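Local coordinates for protein phosphoribosylaminoimidazole-succinocarboxamide synthase (Thermotoga maritima, PDB 1KUT) that catalyses the ATP-dependent joining of L-aspartate to the carboxylate of a phosphoribosyl aminoimidazole, yielding SAICAR in the de novo synthesis of purines, at residues V125-L130 with K139-M144; S41-T46 with K215-V220; K57-H62 with A148-L153; A48-Y53 with E222-L227. All coordinates share one frame; numbering follows the deposited sequence.

Contact 1: residues V125-L130 with K139-M144; sequences VCVDHL and KQAEKM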
loop_
_atom_site.group_PDB
_atom_site.type_symbol
_atom_site.label_atom_id
_atom_site.label_comp_id
_atom_site.label_asym_id
_atom_site.label_seq_id
_atom_site.Cartn_x
_atom_site.Cartn_y
_atom_site.Cartn_z
ATOM N N VAL B 125 -1.410 -0.687 3.290
ATOM C CA VAL B 125 -2.236 -1.774 2.776
ATOM C C VAL B 125 -3.303 -1.179 1.880
ATOM O O VAL B 125 -3.597 0.010 1.966
ATOM C CB VAL B 125 -2.960 -2.564 3.915
ATOM C CG1 VAL B 125 -2.015 -3.556 4.568
ATOM C CG2 VAL B 125 -3.492 -1.604 4.963
ATOM N N CYS B 126 -3.864 -2.009 1.009
ATOM C CA CYS B 126 -4.941 -1.601 0.116
ATOM C C CYS B 126 -6.122 -2.429 0.633
ATOM O O CYS B 126 -5.918 -3.364 1.422
ATOM C CB CYS B 126 -4.604 -1.945 -1.340
ATOM S SG CYS B 126 -3.079 -1.139 -1.964
ATOM N N VAL B 127 -7.342 -2.109 0.207
ATOM C CA VAL B 127 -8.514 -2.823 0.710
ATOM C C VAL B 127 -8.357 -4.335 0.606
ATOM O O VAL B 127 -8.678 -5.066 1.543
ATOM C CB VAL B 127 -9.816 -2.381 -0.029
ATOM C CG1 VAL B 127 -11.032 -3.039 0.614
ATOM C CG2 VAL B 127 -9.962 -0.868 0.031
ATOM N N ASP B 128 -7.852 -4.797 -0.531
ATOM C CA ASP B 128 -7.661 -6.224 -0.747
ATOM C C ASP B 128 -6.881 -6.868 0.387
ATOM O O ASP B 128 -7.157 -7.998 0.775
ATOM C CB ASP B 128 -6.943 -6.466 -2.068
ATOM C CG ASP B 128 -7.811 -6.133 -3.266
ATOM O OD1 ASP B 128 -9.057 -6.126 -3.116
ATOM O OD2 ASP B 128 -7.247 -5.895 -4.361
ATOM N N HIS B 129 -5.911 -6.134 0.920
ATOM C CA HIS B 129 -5.092 -6.614 2.028
ATOM C C HIS B 129 -5.947 -6.806 3.271
ATOM O O HIS B 129 -5.886 -7.858 3.913
ATOM C CB HIS B 129 -3.984 -5.604 2.337
ATOM C CG HIS B 129 -2.933 -5.516 1.277
ATOM N ND1 HIS B 129 -1.997 -6.508 1.075
ATOM C CD2 HIS B 129 -2.653 -4.546 0.374
ATOM C CE1 HIS B 129 -1.183 -6.150 0.098
ATOM N NE2 HIS B 129 -1.557 -4.963 -0.343
ATOM N N LEU B 130 -6.736 -5.780 3.597
ATOM C CA LEU B 130 -7.608 -5.790 4.772
ATOM C C LEU B 130 -8.560 -6.971 4.744
ATOM O O LEU B 130 -8.848 -7.579 5.779
ATOM C CB LEU B 130 -8.418 -4.489 4.851
ATOM C CG LEU B 130 -7.611 -3.191 4.797
ATOM C CD1 LEU B 130 -8.559 -1.994 4.760
ATOM C CD2 LEU B 130 -6.671 -3.131 5.999
ATOM N N LYS B 139 -16.797 -3.537 2.926
ATOM C CA LYS B 139 -17.812 -2.549 3.302
ATOM C C LYS B 139 -17.324 -1.629 4.414
ATOM O O LYS B 139 -17.518 -0.417 4.358
ATOM C CB LYS B 139 -19.107 -3.240 3.758
ATOM C CG LYS B 139 -20.167 -2.275 4.309
ATOM C CD LYS B 139 -21.361 -3.040 4.885
ATOM C CE LYS B 139 -22.314 -2.139 5.684
ATOM N NZ LYS B 139 -23.016 -1.126 4.840
ATOM N N GLN B 140 -16.708 -2.214 5.432
ATOM C CA GLN B 140 -16.192 -1.431 6.538
ATOM C C GLN B 140 -15.089 -0.512 6.021
ATOM O O GLN B 140 -15.069 0.680 6.320
ATOM C CB GLN B 140 -15.644 -2.360 7.617
ATOM C CG GLN B 140 -16.618 -3.462 8.002
ATOM C CD GLN B 140 -16.106 -4.313 9.134
ATOM O OE1 GLN B 140 -14.992 -4.835 9.081
ATOM N NE2 GLN B 140 -16.919 -4.461 10.175
ATOM N N ALA B 141 -14.182 -1.076 5.228
ATOM C CA ALA B 141 -13.080 -0.312 4.666
ATOM C C ALA B 141 -13.604 0.892 3.910
ATOM O O ALA B 141 -13.102 2.007 4.081
ATOM C CB ALA B 141 -12.255 -1.186 3.741
ATOM N N GLU B 142 -14.615 0.668 3.075
ATOM C CA GLU B 142 -15.194 1.750 2.279
ATOM C C GLU B 142 -15.892 2.787 3.158
ATOM O O GLU B 142 -15.930 3.969 2.820
ATOM C CB GLU B 142 -16.170 1.186 1.247
ATOM C CG GLU B 142 -16.169 1.926 -0.091
ATOM C CD GLU B 142 -14.790 1.957 -0.753
ATOM O OE1 GLU B 142 -13.985 1.034 -0.492
ATOM O OE2 GLU B 142 -14.512 2.892 -1.547
ATOM N N LYS B 143 -16.450 2.352 4.279
ATOM C CA LYS B 143 -17.095 3.278 5.205
ATOM C C LYS B 143 -15.999 4.174 5.791
ATOM O O LYS B 143 -16.109 5.406 5.774
ATOM C CB LYS B 143 -17.786 2.518 6.339
ATOM C CG LYS B 143 -19.137 1.928 5.948
ATOM C CD LYS B 143 -19.823 1.225 7.109
ATOM C CE LYS B 143 -21.263 0.882 6.744
ATOM N NZ LYS B 143 -21.933 0.043 7.779
HETATM N N MSE B 144 -14.943 3.540 6.297
HETATM C CA MSE B 144 -13.817 4.256 6.885
HETATM C C MSE B 144 -13.248 5.269 5.930
HETATM O O MSE B 144 -12.839 6.338 6.350
HETATM C CB MSE B 144 -12.711 3.288 7.314
HETATM C CG MSE B 144 -13.065 2.541 8.543
HETATM SE SE MSE B 144 -11.541 1.608 9.164
HETATM C CE MSE B 144 -11.784 -0.071 8.173
#
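V127 lays one branch of its fork against the methyl of A141, CG1 meeting CB at 3.8 Å. This branch is set anti to the backbone N (chi1 -174°), which carries it from the first turn of helix 127-132 across to helix 138-160. One turn further on, L130 reaches the same methyl with one of its two terminal carbons, CD1 lying 3.9 Å from CB of A141. The alanine thus meets a valine and a leucine at once, and its short side chain is consistent with the close approach of the backbones, 6.5 Å between the CA atoms of V127 and A141. At the margin, E142 curls its chain back so that OE1 comes within 4.5 Å of V127 CG2, too far for more than loose packing. Only 128 Å² is buried between the segments, all through apolar or loose contacts. C126, at the N-cap position just ahead of the short helix, looks elsewhere: its SG forms a disulfide with C126 of the second subunit, the covalent bond of this unusual dimer, and D128 adds a salt bridge to K145 of that subunit. Within the chain, V125 pairs through its backbone with F113, L130 rests on L82 and F113, and M144 packs on F80 and L82, placing both helices against the antiparallel sheet that holds strands 78-87 and 105-115.

Contact 2: residues S41-T46 with K215-V220; sequences SICAET and KKYREV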
loop_
_atom_site.group_PDB
_atom_site.type_symbol
_atom_site.label_atom_id
_atom_site.label_comp_id
_atom_site.label_asym_id
_atom_site.label_seq_id
_atom_site.Cartn_x
_atom_site.Cartn_y
_atom_site.Cartn_z
ATOM N N SER B 41 -2.896 18.048 28.226
ATOM C CA SER B 41 -4.098 18.844 28.463
ATOM C C SER B 41 -4.482 19.600 27.201
ATOM O O SER B 41 -5.660 19.755 26.877
ATOM C CB SER B 41 -3.828 19.837 29.590
ATOM O OG SER B 41 -3.122 19.188 30.644
ATOM N N ILE B 42 -3.462 20.069 26.493
ATOM C CA ILE B 42 -3.639 20.818 25.260
ATOM C C ILE B 42 -4.289 19.937 24.197
ATOM O O ILE B 42 -5.276 20.326 23.582
ATOM C CB ILE B 42 -2.260 21.353 24.757
ATOM C CG1 ILE B 42 -1.930 22.658 25.490
ATOM C CG2 ILE B 42 -2.261 21.535 23.250
ATOM C CD1 ILE B 42 -0.590 23.263 25.126
ATOM N N CYS B 43 -3.742 18.742 24.002
ATOM C CA CYS B 43 -4.267 17.828 22.996
ATOM C C CYS B 43 -5.659 17.301 23.361
ATOM O O CYS B 43 -6.530 17.181 22.500
ATOM C CB CYS B 43 -3.276 16.675 22.777
ATOM S SG CYS B 43 -1.744 17.183 21.876
ATOM N N ALA B 44 -5.875 17.010 24.638
ATOM C CA ALA B 44 -7.167 16.519 25.086
ATOM C C ALA B 44 -8.229 17.540 24.723
ATOM O O ALA B 44 -9.251 17.201 24.126
ATOM C CB ALA B 44 -7.157 16.281 26.606
ATOM N N GLU B 45 -7.985 18.800 25.060
ATOM C CA GLU B 45 -8.970 19.832 24.757
ATOM C C GLU B 45 -9.171 20.138 23.268
ATOM O O GLU B 45 -10.302 20.344 22.834
ATOM C CB GLU B 45 -8.648 21.118 25.512
ATOM C CG GLU B 45 -9.654 22.216 25.278
ATOM C CD GLU B 45 -9.314 23.477 26.049
ATOM O OE1 GLU B 45 -10.052 24.483 25.891
ATOM O OE2 GLU B 45 -8.308 23.455 26.814
ATOM N N THR B 46 -8.111 20.179 22.465
ATOM C CA THR B 46 -8.349 20.462 21.054
ATOM C C THR B 46 -9.055 19.252 20.425
ATOM O O THR B 46 -9.856 19.402 19.519
ATOM C CB THR B 46 -7.043 20.870 20.286
ATOM O OG1 THR B 46 -6.527 19.772 19.537
ATOM C CG2 THR B 46 -5.993 21.368 21.253
ATOM N N LYS B 215 4.822 25.315 21.464
ATOM C CA LYS B 215 4.216 26.495 20.851
ATOM C C LYS B 215 3.162 26.233 19.770
ATOM O O LYS B 215 2.109 26.882 19.760
ATOM C CB LYS B 215 5.291 27.432 20.297
ATOM C CG LYS B 215 4.696 28.740 19.805
ATOM C CD LYS B 215 5.656 29.897 19.953
ATOM C CE LYS B 215 4.916 31.215 19.799
ATOM N NZ LYS B 215 5.789 32.377 20.130
ATOM N N LYS B 216 3.432 25.302 18.857
ATOM C CA LYS B 216 2.457 25.010 17.809
ATOM C C LYS B 216 1.168 24.486 18.431
ATOM O O LYS B 216 0.074 24.821 17.966
ATOM C CB LYS B 216 2.997 23.983 16.800
ATOM C CG LYS B 216 2.951 22.527 17.263
ATOM C CD LYS B 216 3.282 21.568 16.117
ATOM C CE LYS B 216 3.284 20.109 16.585
ATOM N NZ LYS B 216 3.709 19.156 15.502
ATOM N N TYR B 217 1.297 23.673 19.484
ATOM C CA TYR B 217 0.132 23.118 20.168
ATOM C C TYR B 217 -0.692 24.225 20.806
ATOM O O TYR B 217 -1.923 24.250 20.678
ATOM C CB TYR B 217 0.553 22.121 21.255
ATOM C CG TYR B 217 1.228 20.880 20.722
ATOM C CD1 TYR B 217 2.573 20.900 20.350
ATOM C CD2 TYR B 217 0.517 19.684 20.571
ATOM C CE1 TYR B 217 3.200 19.758 19.843
ATOM C CE2 TYR B 217 1.131 18.534 20.056
ATOM C CZ TYR B 217 2.475 18.583 19.697
ATOM O OH TYR B 217 3.097 17.467 19.197
ATOM N N ARG B 218 -0.017 25.137 21.502
ATOM C CA ARG B 218 -0.717 26.233 22.144
ATOM C C ARG B 218 -1.469 27.024 21.087
ATOM O O ARG B 218 -2.641 27.355 21.273
ATOM C CB ARG B 218 0.263 27.143 22.896
ATOM C CG ARG B 218 0.917 26.498 24.127
ATOM C CD ARG B 218 1.599 27.546 25.007
ATOM N NE ARG B 218 2.501 28.398 24.228
ATOM C CZ ARG B 218 3.807 28.180 24.059
ATOM N NH1 ARG B 218 4.401 27.132 24.622
ATOM N NH2 ARG B 218 4.518 29.012 23.301
ATOM N N GLU B 219 -0.799 27.311 19.969
ATOM C CA GLU B 219 -1.416 28.066 18.878
ATOM C C GLU B 219 -2.630 27.336 18.300
ATOM O O GLU B 219 -3.680 27.942 18.083
ATOM C CB GLU B 219 -0.379 28.361 17.775
ATOM C CG GLU B 219 0.604 29.490 18.137
ATOM C CD GLU B 219 1.636 29.793 17.042
ATOM O OE1 GLU B 219 2.499 30.678 17.260
ATOM O OE2 GLU B 219 1.592 29.151 15.970
ATOM N N VAL B 220 -2.496 26.036 18.050
ATOM C CA VAL B 220 -3.634 25.262 17.528
ATOM C C VAL B 220 -4.828 25.352 18.485
ATOM O O VAL B 220 -5.945 25.675 18.070
ATOM C CB VAL B 220 -3.275 23.767 17.326
ATOM C CG1 VAL B 220 -4.526 22.969 16.968
ATOM C CG2 VAL B 220 -2.247 23.633 16.221
#
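Apolar packing carries most of this contact. I42 sends its two branches to different neighbours: the short one sets CG2 3.5 Å from CB of Y217, while the longer one brings CD1 to 3.7 Å from CG of R218. The side chains of I42 and Y217 cross at about a right angle, and a branched residue suits the place because it can press on a tyrosine and on the aliphatic root of the next residue together. R218 offers only its methylene part here; its chain then bends, and NH1 forms a salt bridge with D212.

The second kind of contact is sulfur-aromatic. SG of C43 approaches the edge of the Y217 ring, 3.6 Å from CD2 and 4.7 Å from the ring centroid, in a direction 74° off the ring normal. The cysteine's chi1 of -72° sets SG anti to the carbonyl carbon, where it meets the CD2-CE2 side of the ring; a small, polarisable sulfur fits such an edge. I42 CG2 also lies at the ring's edge, near its plane.

Among polar groups, a tyrosine can offer that edge while its hydroxyl bonds OD2 of D190, which anchors the far end of the ring. Helices 39-55 and 214-229 run in nearly the same sense, their segment axes 9.7 Å apart and crossing at 30°, a parallel helix pair joining the early part of the chain to its C-terminal helix.

Contact 3: residues K57-H62 with A148-L153; sequences KGIKTH and AVKITL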
loop_
_atom_site.group_PDB
_atom_site.type_symbol
_atom_site.label_atom_id
_atom_site.label_comp_id
_atom_site.label_asym_id
_atom_site.label_seq_id
_atom_site.Cartn_x
_atom_site.Cartn_y
_atom_site.Cartn_z
ATOM N N LYS B 57 -22.403 17.381 13.702
ATOM C CA LYS B 57 -22.651 17.348 12.264
ATOM C C LYS B 57 -23.148 15.974 11.819
ATOM O O LYS B 57 -23.502 15.791 10.660
ATOM C CB LYS B 57 -21.387 17.718 11.490
ATOM C CG LYS B 57 -20.854 19.111 11.833
ATOM C CD LYS B 57 -19.568 19.422 11.085
ATOM C CE LYS B 57 -19.850 19.665 9.618
ATOM N NZ LYS B 57 -20.684 20.890 9.428
ATOM N N GLY B 58 -23.175 15.012 12.742
ATOM C CA GLY B 58 -23.656 13.678 12.399
ATOM C C GLY B 58 -22.574 12.619 12.383
ATOM O O GLY B 58 -22.828 11.421 12.529
ATOM N N ILE B 59 -21.346 13.073 12.188
ATOM C CA ILE B 59 -20.211 12.183 12.157
ATOM C C ILE B 59 -20.123 11.548 13.532
ATOM O O ILE B 59 -20.161 12.245 14.551
ATOM C CB ILE B 59 -18.948 12.994 11.817
ATOM C CG1 ILE B 59 -19.070 13.484 10.369
ATOM C CG2 ILE B 59 -17.690 12.160 12.064
ATOM C CD1 ILE B 59 -18.079 14.555 9.953
ATOM N N LYS B 60 -20.028 10.224 13.558
ATOM C CA LYS B 60 -19.946 9.486 14.812
ATOM C C LYS B 60 -18.518 9.448 15.327
ATOM O O LYS B 60 -17.611 9.010 14.607
ATOM C CB LYS B 60 -20.430 8.037 14.625
ATOM C CG LYS B 60 -21.871 7.887 14.145
ATOM C CD LYS B 60 -22.265 6.418 14.030
ATOM C CE LYS B 60 -23.762 6.269 13.754
ATOM N NZ LYS B 60 -24.177 6.965 12.499
ATOM N N THR B 61 -18.319 9.911 16.561
ATOM C CA THR B 61 -17.001 9.893 17.186
ATOM C C THR B 61 -17.230 9.333 18.587
ATOM O O THR B 61 -18.366 9.314 19.072
ATOM C CB THR B 61 -16.360 11.304 17.263
ATOM O OG1 THR B 61 -16.887 12.027 18.376
ATOM C CG2 THR B 61 -16.654 12.091 15.989
ATOM N N HIS B 62 -16.165 8.874 19.237
ATOM C CA HIS B 62 -16.302 8.276 20.558
ATOM C C HIS B 62 -16.324 9.240 21.748
ATOM O O HIS B 62 -16.467 8.802 22.891
ATOM C CB HIS B 62 -15.216 7.179 20.741
ATOM C CG HIS B 62 -13.820 7.695 20.965
ATOM N ND1 HIS B 62 -13.395 8.941 20.547
ATOM C CD2 HIS B 62 -12.738 7.098 21.523
ATOM C CE1 HIS B 62 -12.114 9.091 20.839
ATOM N NE2 HIS B 62 -11.693 7.985 21.430
ATOM N N ALA B 148 -13.464 9.164 6.700
ATOM C CA ALA B 148 -12.198 9.893 6.697
ATOM C C ALA B 148 -12.242 11.154 5.835
ATOM O O ALA B 148 -11.883 12.238 6.307
ATOM C CB ALA B 148 -11.076 8.984 6.236
ATOM N N VAL B 149 -12.660 11.024 4.572
ATOM C CA VAL B 149 -12.745 12.189 3.691
ATOM C C VAL B 149 -13.787 13.195 4.201
ATOM O O VAL B 149 -13.522 14.396 4.267
ATOM C CB VAL B 149 -13.072 11.765 2.240
ATOM C CG1 VAL B 149 -13.451 12.982 1.395
ATOM C CG2 VAL B 149 -11.853 11.083 1.631
ATOM N N LYS B 150 -14.968 12.713 4.568
ATOM C CA LYS B 150 -16.004 13.597 5.095
ATOM C C LYS B 150 -15.409 14.455 6.221
ATOM O O LYS B 150 -15.457 15.685 6.185
ATOM C CB LYS B 150 -17.155 12.766 5.660
ATOM C CG LYS B 150 -18.285 13.586 6.271
ATOM C CD LYS B 150 -19.455 13.709 5.318
ATOM C CE LYS B 150 -19.922 12.324 4.920
ATOM N NZ LYS B 150 -20.039 11.480 6.149
ATOM N N ILE B 151 -14.855 13.781 7.219
ATOM C CA ILE B 151 -14.252 14.447 8.364
ATOM C C ILE B 151 -13.151 15.399 7.925
ATOM O O ILE B 151 -13.065 16.525 8.398
ATOM C CB ILE B 151 -13.643 13.414 9.336
ATOM C CG1 ILE B 151 -14.747 12.587 9.983
ATOM C CG2 ILE B 151 -12.822 14.114 10.413
ATOM C CD1 ILE B 151 -14.213 11.398 10.770
ATOM N N THR B 152 -12.309 14.932 7.017
ATOM C CA THR B 152 -11.196 15.722 6.521
ATOM C C THR B 152 -11.667 17.013 5.888
ATOM O O THR B 152 -11.098 18.074 6.148
ATOM C CB THR B 152 -10.376 14.912 5.512
ATOM O OG1 THR B 152 -9.927 13.715 6.150
ATOM C CG2 THR B 152 -9.174 15.697 5.028
ATOM N N LEU B 153 -12.702 16.936 5.060
ATOM C CA LEU B 153 -13.237 18.136 4.435
ATOM C C LEU B 153 -13.913 19.045 5.483
ATOM O O LEU B 153 -13.727 20.263 5.477
ATOM C CB LEU B 153 -14.221 17.749 3.320
ATOM C CG LEU B 153 -13.645 17.629 1.894
ATOM C CD1 LEU B 153 -12.100 17.572 1.907
ATOM C CD2 LEU B 153 -14.234 16.390 1.226
#
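The side chain of I59 points from the loop after helix 39-55 toward helix 138-160. From CB the short branch puts CG2 3.6 Å from CG1 of I151, with CD1 of that isoleucine close behind at 3.8 Å. The long branch starts with CG1, at 4.2 Å from CG of K150, and closes on that same methylene at its end, where I59 CD1 is 3.8 Å from K150 CG. This CD1 also touches I151 CG1, at 3.9 Å. A chi1 of -68° turns CG2 to I151, whose chain I59 crosses at a slant, while the CG1-CD1 arm runs past K150 in the opposite direction and ends against both residues. G58, the first residue to leave helical geometry after the preceding helix, closes it with a Schellman motif at a positive phi (111°), a backbone shape suited to a residue without a side chain. I151 in turn rests on Y171 and L54. Cutting I59 down to an alanine would probably open a gap over I151 and leave CG of K150 without its partner from the loop. Carbon-to-carbon packing throughout is consistent with a contact held by shape and by the burial of I151, while K150, a solvent-exposed residue, lends its CG.

Contact 4: residues A48-Y53 with E222-L227; sequences AILMKY and ELCRSL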
loop_
_atom_site.group_PDB
_atom_site.type_symbol
_atom_site.label_atom_id
_atom_site.label_comp_id
_atom_site.label_asym_id
_atom_site.label_seq_id
_atom_site.Cartn_x
_atom_site.Cartn_y
_atom_site.Cartn_z
ATOM N N ALA B 48 -11.335 17.353 21.938
ATOM C CA ALA B 48 -12.725 17.520 22.365
ATOM C C ALA B 48 -13.479 18.603 21.618
ATOM O O ALA B 48 -14.677 18.486 21.371
ATOM C CB ALA B 48 -12.774 17.797 23.842
ATOM N N ILE B 49 -12.785 19.678 21.278
ATOM C CA ILE B 49 -13.375 20.769 20.518
ATOM C C ILE B 49 -13.642 20.285 19.093
ATOM O O ILE B 49 -14.760 20.339 18.596
ATOM C CB ILE B 49 -12.405 21.979 20.484
ATOM C CG1 ILE B 49 -12.384 22.639 21.865
ATOM C CG2 ILE B 49 -12.777 22.938 19.356
ATOM C CD1 ILE B 49 -11.623 23.940 21.910
ATOM N N LEU B 50 -12.603 19.804 18.431
ATOM C CA LEU B 50 -12.759 19.303 17.075
ATOM C C LEU B 50 -13.843 18.202 16.964
ATOM O O LEU B 50 -14.742 18.300 16.129
ATOM C CB LEU B 50 -11.407 18.798 16.560
ATOM C CG LEU B 50 -10.444 19.773 15.850
ATOM C CD1 LEU B 50 -10.921 21.224 15.951
ATOM C CD2 LEU B 50 -9.036 19.601 16.412
HETATM N N MSE B 51 -13.780 17.176 17.809
HETATM C CA MSE B 51 -14.755 16.074 17.757
HETATM C C MSE B 51 -16.193 16.480 18.058
HETATM O O MSE B 51 -17.140 15.877 17.536
HETATM C CB MSE B 51 -14.350 14.957 18.712
HETATM C CG MSE B 51 -13.070 14.274 18.321
HETATM SE SE MSE B 51 -12.999 12.550 19.174
HETATM C CE MSE B 51 -12.869 13.065 21.006
ATOM N N LYS B 52 -16.349 17.488 18.913
ATOM C CA LYS B 52 -17.667 18.017 19.258
ATOM C C LYS B 52 -18.238 18.641 17.975
ATOM O O LYS B 52 -19.386 18.398 17.596
ATOM C CB LYS B 52 -17.524 19.084 20.349
ATOM C CG LYS B 52 -18.838 19.644 20.873
ATOM C CD LYS B 52 -19.637 18.571 21.612
ATOM C CE LYS B 52 -20.940 19.135 22.173
ATOM N NZ LYS B 52 -21.874 18.041 22.594
ATOM N N TYR B 53 -17.410 19.433 17.303
ATOM C CA TYR B 53 -17.785 20.085 16.048
ATOM C C TYR B 53 -18.243 19.058 15.013
ATOM O O TYR B 53 -19.218 19.267 14.299
ATOM C CB TYR B 53 -16.575 20.848 15.509
ATOM C CG TYR B 53 -16.688 21.328 14.083
ATOM C CD1 TYR B 53 -17.482 22.430 13.750
ATOM C CD2 TYR B 53 -15.956 20.708 13.069
ATOM C CE1 TYR B 53 -17.537 22.910 12.431
ATOM C CE2 TYR B 53 -16.005 21.166 11.762
ATOM C CZ TYR B 53 -16.795 22.271 11.444
ATOM O OH TYR B 53 -16.825 22.724 10.138
ATOM N N GLU B 222 -5.640 27.596 20.897
ATOM C CA GLU B 222 -6.235 28.939 20.901
ATOM C C GLU B 222 -7.071 29.122 19.649
ATOM O O GLU B 222 -8.161 29.681 19.672
ATOM C CB GLU B 222 -5.149 30.011 20.937
ATOM C CG GLU B 222 -4.077 29.775 21.997
ATOM C CD GLU B 222 -2.991 30.862 21.997
ATOM O OE1 GLU B 222 -2.398 31.132 20.917
ATOM O OE2 GLU B 222 -2.735 31.437 23.085
ATOM N N LEU B 223 -6.533 28.643 18.544
ATOM C CA LEU B 223 -7.210 28.720 17.264
ATOM C C LEU B 223 -8.555 27.992 17.341
ATOM O O LEU B 223 -9.589 28.542 16.970
ATOM C CB LEU B 223 -6.307 28.098 16.206
ATOM C CG LEU B 223 -6.798 28.011 14.774
ATOM C CD1 LEU B 223 -5.604 27.817 13.871
ATOM C CD2 LEU B 223 -7.768 26.854 14.638
ATOM N N CYS B 224 -8.543 26.758 17.838
ATOM C CA CYS B 224 -9.773 25.989 17.954
ATOM C C CYS B 224 -10.758 26.642 18.915
ATOM O O CYS B 224 -11.964 26.652 18.662
ATOM C CB CYS B 224 -9.458 24.553 18.386
ATOM S SG CYS B 224 -8.631 23.585 17.075
ATOM N N ARG B 225 -10.254 27.186 20.018
ATOM C CA ARG B 225 -11.123 27.859 20.984
ATOM C C ARG B 225 -11.803 29.046 20.305
ATOM O O ARG B 225 -13.017 29.255 20.430
ATOM C CB ARG B 225 -10.307 28.362 22.176
ATOM C CG ARG B 225 -9.893 27.275 23.157
ATOM C CD ARG B 225 -9.036 27.844 24.279
ATOM N NE ARG B 225 -8.770 26.862 25.328
ATOM C CZ ARG B 225 -7.933 27.063 26.342
ATOM N NH1 ARG B 225 -7.277 28.210 26.434
ATOM N NH2 ARG B 225 -7.758 26.130 27.273
ATOM N N SER B 226 -11.008 29.814 19.569
ATOM C CA SER B 226 -11.507 30.998 18.870
ATOM C C SER B 226 -12.646 30.685 17.908
ATOM O O SER B 226 -13.737 31.266 18.000
ATOM C CB SER B 226 -10.366 31.664 18.101
ATOM O OG SER B 226 -10.750 32.951 17.677
ATOM N N LEU B 227 -12.389 29.759 16.989
ATOM C CA LEU B 227 -13.386 29.355 16.003
ATOM C C LEU B 227 -14.587 28.724 16.703
ATOM O O LEU B 227 -15.721 28.812 16.223
ATOM C CB LEU B 227 -12.766 28.352 15.035
ATOM C CG LEU B 227 -11.496 28.873 14.362
ATOM C CD1 LEU B 227 -10.743 27.745 13.679
ATOM C CD2 LEU B 227 -11.889 29.952 13.368
#
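Segments 48-53 and 222-227, on helices 39-55 and 214-229, run roughly side by side in the same sense, their axes 10.1 Å apart at closest and crossing at 37°, with I49 and C224 nearest at the CA level. I49 presses its short branch onto the cysteine, CG2 being 3.8 Å from C224 CB, and stretches its long branch over the next residue, where CD1 lies 4.0 Å from R225 CG. Its chi1 of -73° sets CG1 anti to the carbonyl carbon, which directs this longer arm toward the arginine. L50 comes in from the neighbouring position, and its CD1 meets SG of C224 at 3.5 Å, with CD2 of the same fork a little further off. A small cysteine suits this buried spot, its CB against I49 and its polarisable SG against L50; F159 of helix 138-160 also touches C224. R225 crosses I49 at about a right angle and extends onward, and its NE forms a salt bridge with E45, one turn earlier on helix 39-55. A serine in place of I49 would probably leave C224 CB and R225 CG poorly covered and set a hydroxyl in apolar surroundings. The contact thus combines an apolar centre, where a small sulfur residue meets branched chains, with an arginine whose charge is paired at the outer margin.

Along the chain, contact 1 lies nested inside the loop closed by contact 3, and contact 3 inside the loops closed by contacts 2 and 4, whose segments alternate. Contacts 2 and 4 are successive parts of one seam between helices 39-55 and 214-229; their centres are 10 Å apart, and they are joined by the salt bridge of E45 with R225. Contact 3, centred 14 Å from contact 4, touches it where T61 and H62 pack on M51. It shares helix 138-160 with contact 1, whose centre is 17 Å away. Contact 1 lies across the chain's centre from contacts 2 and 4, so helix 138-160 connects the region at the dimer disulfide with the body of the subunit.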